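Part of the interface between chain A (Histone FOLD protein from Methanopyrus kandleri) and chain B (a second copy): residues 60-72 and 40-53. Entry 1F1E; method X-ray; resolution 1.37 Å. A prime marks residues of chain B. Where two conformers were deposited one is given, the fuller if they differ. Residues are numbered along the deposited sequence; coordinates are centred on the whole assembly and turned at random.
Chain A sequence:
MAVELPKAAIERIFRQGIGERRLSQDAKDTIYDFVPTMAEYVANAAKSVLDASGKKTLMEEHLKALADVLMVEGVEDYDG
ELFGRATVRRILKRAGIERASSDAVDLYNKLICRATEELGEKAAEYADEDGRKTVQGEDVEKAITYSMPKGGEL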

# COMPACT_ATOMS: atom_id res chain seq x y z
N GLU A 60 -4.01 -17.94 -7.48
CA GLU A 60 -4.95 -17.02 -6.94
C GLU A 60 -4.54 -16.42 -5.58
O GLU A 60 -4.67 -15.22 -5.36
CB GLU A 60 -6.27 -17.71 -6.74
CG GLU A 60 -7.28 -17.40 -7.76
CD GLU A 60 -8.61 -18.01 -7.37
OE1 GLU A 60 -9.46 -17.80 -8.22
OE2 GLU A 60 -8.82 -18.66 -6.36
N GLU A 61 -4.02 -17.33 -4.75
CA GLU A 61 -3.73 -16.96 -3.36
C GLU A 61 -2.72 -15.82 -3.36
O GLU A 61 -2.69 -14.97 -2.49
CB GLU A 61 -3.24 -18.10 -2.47
CG GLU A 61 -3.86 -19.48 -2.66
CD GLU A 61 -3.53 -20.12 -4.01
N HIS A 62 -1.82 -15.74 -4.37
CA HIS A 62 -0.89 -14.62 -4.37
C HIS A 62 -1.56 -13.26 -4.62
O HIS A 62 -1.20 -12.26 -3.96
CB HIS A 62 0.16 -14.86 -5.47
CG HIS A 62 0.79 -16.17 -5.16
ND1 HIS A 62 1.21 -16.96 -6.16
CD2 HIS A 62 1.07 -16.84 -4.05
CE1 HIS A 62 1.73 -18.09 -5.72
NE2 HIS A 62 1.67 -18.05 -4.36
N LEU A 63 -2.55 -13.26 -5.52
CA LEU A 63 -3.22 -12.00 -5.76
C LEU A 63 -4.19 -11.67 -4.63
O LEU A 63 -4.39 -10.50 -4.35
CB LEU A 63 -3.98 -12.09 -7.08
CG LEU A 63 -3.22 -12.11 -8.39
CD1 LEU A 63 -2.20 -10.99 -8.44
CD2 LEU A 63 -2.61 -13.45 -8.67
N LYS A 64 -4.72 -12.71 -3.98
CA LYS A 64 -5.56 -12.43 -2.83
C LYS A 64 -4.77 -11.75 -1.73
O LYS A 64 -5.22 -10.79 -1.06
CB LYS A 64 -6.19 -13.76 -2.41
N ALA A 65 -3.54 -12.21 -1.53
CA ALA A 65 -2.69 -11.49 -0.57
C ALA A 65 -2.47 -10.05 -0.96
O ALA A 65 -2.56 -9.20 -0.08
CB ALA A 65 -1.36 -12.21 -0.41
N LEU A 66 -2.26 -9.70 -2.22
CA LEU A 66 -2.02 -8.33 -2.59
C LEU A 66 -3.29 -7.51 -2.37
O LEU A 66 -3.24 -6.37 -1.96
CB LEU A 66 -1.63 -8.13 -4.07
CG LEU A 66 -0.28 -8.48 -4.63
CD1 LEU A 66 -0.25 -8.16 -6.09
CD2 LEU A 66 0.81 -7.77 -3.82
N ALA A 67 -4.42 -8.06 -2.73
CA ALA A 67 -5.68 -7.33 -2.50
C ALA A 67 -5.88 -7.04 -1.03
O ALA A 67 -6.33 -5.92 -0.76
CB ALA A 67 -6.88 -8.09 -3.03
N ASP A 68 -5.52 -8.00 -0.19
CA ASP A 68 -5.75 -7.81 1.26
C ASP A 68 -4.77 -6.75 1.66
O ASP A 68 -5.13 -5.75 2.37
CB ASP A 68 -5.83 -9.14 1.99
CG ASP A 68 -4.81 -10.14 2.45
N VAL A 69 -3.52 -6.69 1.20
CA VAL A 69 -2.66 -5.63 1.71
C VAL A 69 -2.90 -4.26 1.08
O VAL A 69 -2.75 -3.20 1.70
CB VAL A 69 -1.13 -5.90 1.66
CG1 VAL A 69 -0.79 -7.39 1.77
CG2 VAL A 69 -0.58 -5.18 0.43
N LEU A 70 -3.32 -4.18 -0.19
CA LEU A 70 -3.72 -2.89 -0.74
C LEU A 70 -5.11 -2.45 -0.28
O LEU A 70 -5.49 -1.30 -0.57
CB LEU A 70 -3.70 -2.97 -2.28
CG LEU A 70 -2.29 -3.24 -2.83
CD1 LEU A 70 -2.35 -3.54 -4.31
CD2 LEU A 70 -1.41 -2.02 -2.56
N MSE A 71 -5.83 -3.33 0.37
CA MSE A 71 -7.15 -3.06 0.93
C MSE A 71 -8.13 -2.67 -0.20
O MSE A 71 -9.03 -1.88 -0.05
CB MSE A 71 -7.18 -2.08 2.06
CG MSE A 71 -6.39 -2.59 3.30
SE MSE A 71 -6.11 -1.15 4.42
CE MSE A 71 -4.88 -0.33 3.39
N VAL A 72 -8.02 -3.32 -1.34
CA VAL A 72 -8.97 -3.16 -2.43
C VAL A 72 -10.20 -4.01 -2.10
O VAL A 72 -10.10 -5.23 -1.85
CB VAL A 72 -8.34 -3.58 -3.76
CG1 VAL A 72 -9.29 -3.46 -4.92
CG2 VAL A 72 -7.09 -2.73 -4.05
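Chain B, residues 40-53: EYVANAAKSVLDAS

A single hydrogen bond is assigned across these two stretches, and it reaches a helix end rather than a polar side chain: the hydroxyl OH of Tyr41′ donates to the backbone carbonyl O of Val69 at 2.7 Å. The acceptor lies at the edge of the tyrosine ring, near its plane, as expected for a phenolic donor. Val69 O lies in the last turn of the chain A helix, and no N within the stretch is bonded to it. Met71 leaves helical geometry with phi/psi of 61/39°, and the turn is a Schellman motif, with Val72 N bonded to Ala67 O at 3.2 Å and Met71 N weakly to Asp68 O, also at 3.2 Å.

Chain B's stretch is helical from Glu40′, continuing a helix begun earlier, and its backbone bonds run regularly from Asn44′ N to Glu40′ O (2.8 Å) through Ala52′ N to Ser48′ O (3.2 Å). It lies almost exactly antiparallel to the chain A helix: the N-to-C directions differ by 171° and the axes approach to 8.6 Å. The register follows from this direction. Going up chain A, the CA atoms of Glu61, Ala65 and Val69 pair with the CA atoms of Ala52′, Ser48′ and Ala45′ at 4.7, 5.0 and 5.6 Å, so the backbones draw apart slightly toward the tyrosine end.

At the closer end two alanines, Ala52′ and Ala65, face the opposite stretch, with His62 and Glu61 beside them. The CB of Ala52′ points toward chain A and comes to 3.1 Å from Glu61 O and 4.1 Å from Ala65 CB. Ala65, also directed toward its partner, places CB 3.5 Å from Ser48′ O. The CB of His62 points sideways, but its ring swings nearer, leaving NE2 3.4 Å from Ala52′ O, which sits at the ring edge near its plane; the geometry does not settle whether this is a hydrogen bond.

Midway along, Ser48′ OG is 2.8 Å from Asp68 CG. The carboxylate oxygens of Asp68 are not modelled, so this short separation locates the two groups without defining a polar contact.

Toward the end of the chain A helix, Val69 CG1 packs on Ala45′ CB at 3.7 Å. Beyond it, the CA-to-CB bond of selenomethionine Met71 points sideways, but the end of its side chain comes nearer to Tyr41′: CE is 4.1 Å from CE1 of the tyrosine, while SE stands 5.2 Å from the ring centroid, 54° off the normal, an oblique approach. Tyr41′ thus combines a polar contact at its hydroxyl with an apolar one at its ring carbon CE1. Together the two stretches bury 449 Å², summed over both sides.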

# COMPACT_ATOMS: atom_id res chain seq x y z
N GLU B 40 0.17 -3.59 13.29
CA GLU B 40 -0.79 -4.68 13.17
C GLU B 40 -1.14 -4.96 11.73
O GLU B 40 -1.23 -6.13 11.32
CB GLU B 40 -2.00 -4.34 14.05
CG GLU B 40 -3.07 -5.40 13.99
CD GLU B 40 -4.07 -5.35 15.11
OE1 GLU B 40 -4.02 -4.43 15.90
OE2 GLU B 40 -4.84 -6.29 15.18
N TYR B 41 -1.34 -3.93 10.95
CA TYR B 41 -1.61 -4.03 9.55
C TYR B 41 -0.50 -4.80 8.84
O TYR B 41 -0.70 -5.68 8.04
CB TYR B 41 -1.81 -2.62 8.97
CG TYR B 41 -1.63 -2.60 7.47
CD1 TYR B 41 -2.57 -2.99 6.55
CD2 TYR B 41 -0.44 -2.13 6.96
CE1 TYR B 41 -2.30 -2.92 5.21
CE2 TYR B 41 -0.14 -2.07 5.60
CZ TYR B 41 -1.12 -2.47 4.73
OH TYR B 41 -0.84 -2.41 3.37
N VAL B 42 0.76 -4.44 9.17
CA VAL B 42 1.92 -5.06 8.56
C VAL B 42 2.00 -6.51 8.99
O VAL B 42 2.28 -7.39 8.20
CB VAL B 42 3.21 -4.33 8.87
CG1 VAL B 42 4.40 -5.08 8.32
CG2 VAL B 42 3.17 -2.92 8.25
N ALA B 43 1.70 -6.83 10.21
CA ALA B 43 1.73 -8.22 10.69
C ALA B 43 0.65 -9.05 10.00
O ALA B 43 0.89 -10.21 9.56
CB ALA B 43 1.57 -8.22 12.18
N ASN B 44 -0.56 -8.46 9.85
CA ASN B 44 -1.61 -9.16 9.11
C ASN B 44 -1.22 -9.36 7.66
O ASN B 44 -1.48 -10.42 7.09
CB ASN B 44 -2.96 -8.42 9.21
N ALA B 45 -0.56 -8.37 7.10
CA ALA B 45 -0.09 -8.51 5.71
C ALA B 45 0.94 -9.59 5.57
O ALA B 45 0.90 -10.35 4.61
CB ALA B 45 0.46 -7.17 5.26
N ALA B 46 1.84 -9.67 6.56
CA ALA B 46 2.81 -10.75 6.61
C ALA B 46 2.11 -12.10 6.66
O ALA B 46 2.57 -12.98 5.92
CB ALA B 46 3.70 -10.55 7.83
N LYS B 47 1.05 -12.22 7.44
CA LYS B 47 0.32 -13.49 7.44
C LYS B 47 -0.27 -13.76 6.05
O LYS B 47 -0.20 -14.89 5.54
CB LYS B 47 -0.75 -13.47 8.50
CG LYS B 47 -1.71 -14.64 8.54
CD LYS B 47 -1.06 -15.98 8.87
CE LYS B 47 -2.17 -17.01 9.16
NZ LYS B 47 -1.52 -18.33 9.28
N SER B 48 -0.86 -12.75 5.41
CA SER B 48 -1.43 -12.89 4.08
C SER B 48 -0.35 -13.37 3.11
O SER B 48 -0.64 -14.31 2.33
CB SER B 48 -2.02 -11.59 3.59
OG SER B 48 -3.11 -11.19 4.40
N VAL B 49 0.84 -12.81 3.13
CA VAL B 49 1.91 -13.21 2.22
C VAL B 49 2.36 -14.61 2.55
O VAL B 49 2.62 -15.40 1.62
CB VAL B 49 3.03 -12.16 2.24
CG1 VAL B 49 4.24 -12.62 1.46
CG2 VAL B 49 2.46 -10.83 1.75
N LEU B 50 2.41 -15.01 3.84
CA LEU B 50 2.72 -16.41 4.17
C LEU B 50 1.57 -17.38 3.99
O LEU B 50 1.76 -18.54 3.53
CB LEU B 50 3.26 -16.42 5.61
CG LEU B 50 3.38 -17.81 6.25
CD1 LEU B 50 4.62 -18.53 5.76
CD2 LEU B 50 3.38 -17.68 7.77
N ASP B 51 0.30 -17.15 4.30
CA ASP B 51 -0.70 -18.17 3.96
C ASP B 51 -0.81 -18.42 2.45
O ASP B 51 -0.98 -19.56 2.04
CB ASP B 51 -2.08 -17.77 4.46
CG ASP B 51 -2.24 -18.02 5.95
OD1 ASP B 51 -1.39 -18.57 6.65
OD2 ASP B 51 -3.33 -17.62 6.38
N ALA B 52 -0.65 -17.40 1.64
CA ALA B 52 -0.66 -17.59 0.20
C ALA B 52 0.55 -18.40 -0.24
O ALA B 52 0.59 -18.99 -1.31
CB ALA B 52 -0.65 -16.24 -0.49
N SER B 53 1.56 -18.42 0.62
CA SER B 53 2.84 -18.93 0.17
C SER B 53 3.01 -20.44 0.30
O SER B 53 4.05 -20.94 -0.13
CB SER B 53 4.01 -18.26 0.93
OG SER B 53 4.07 -18.80 2.24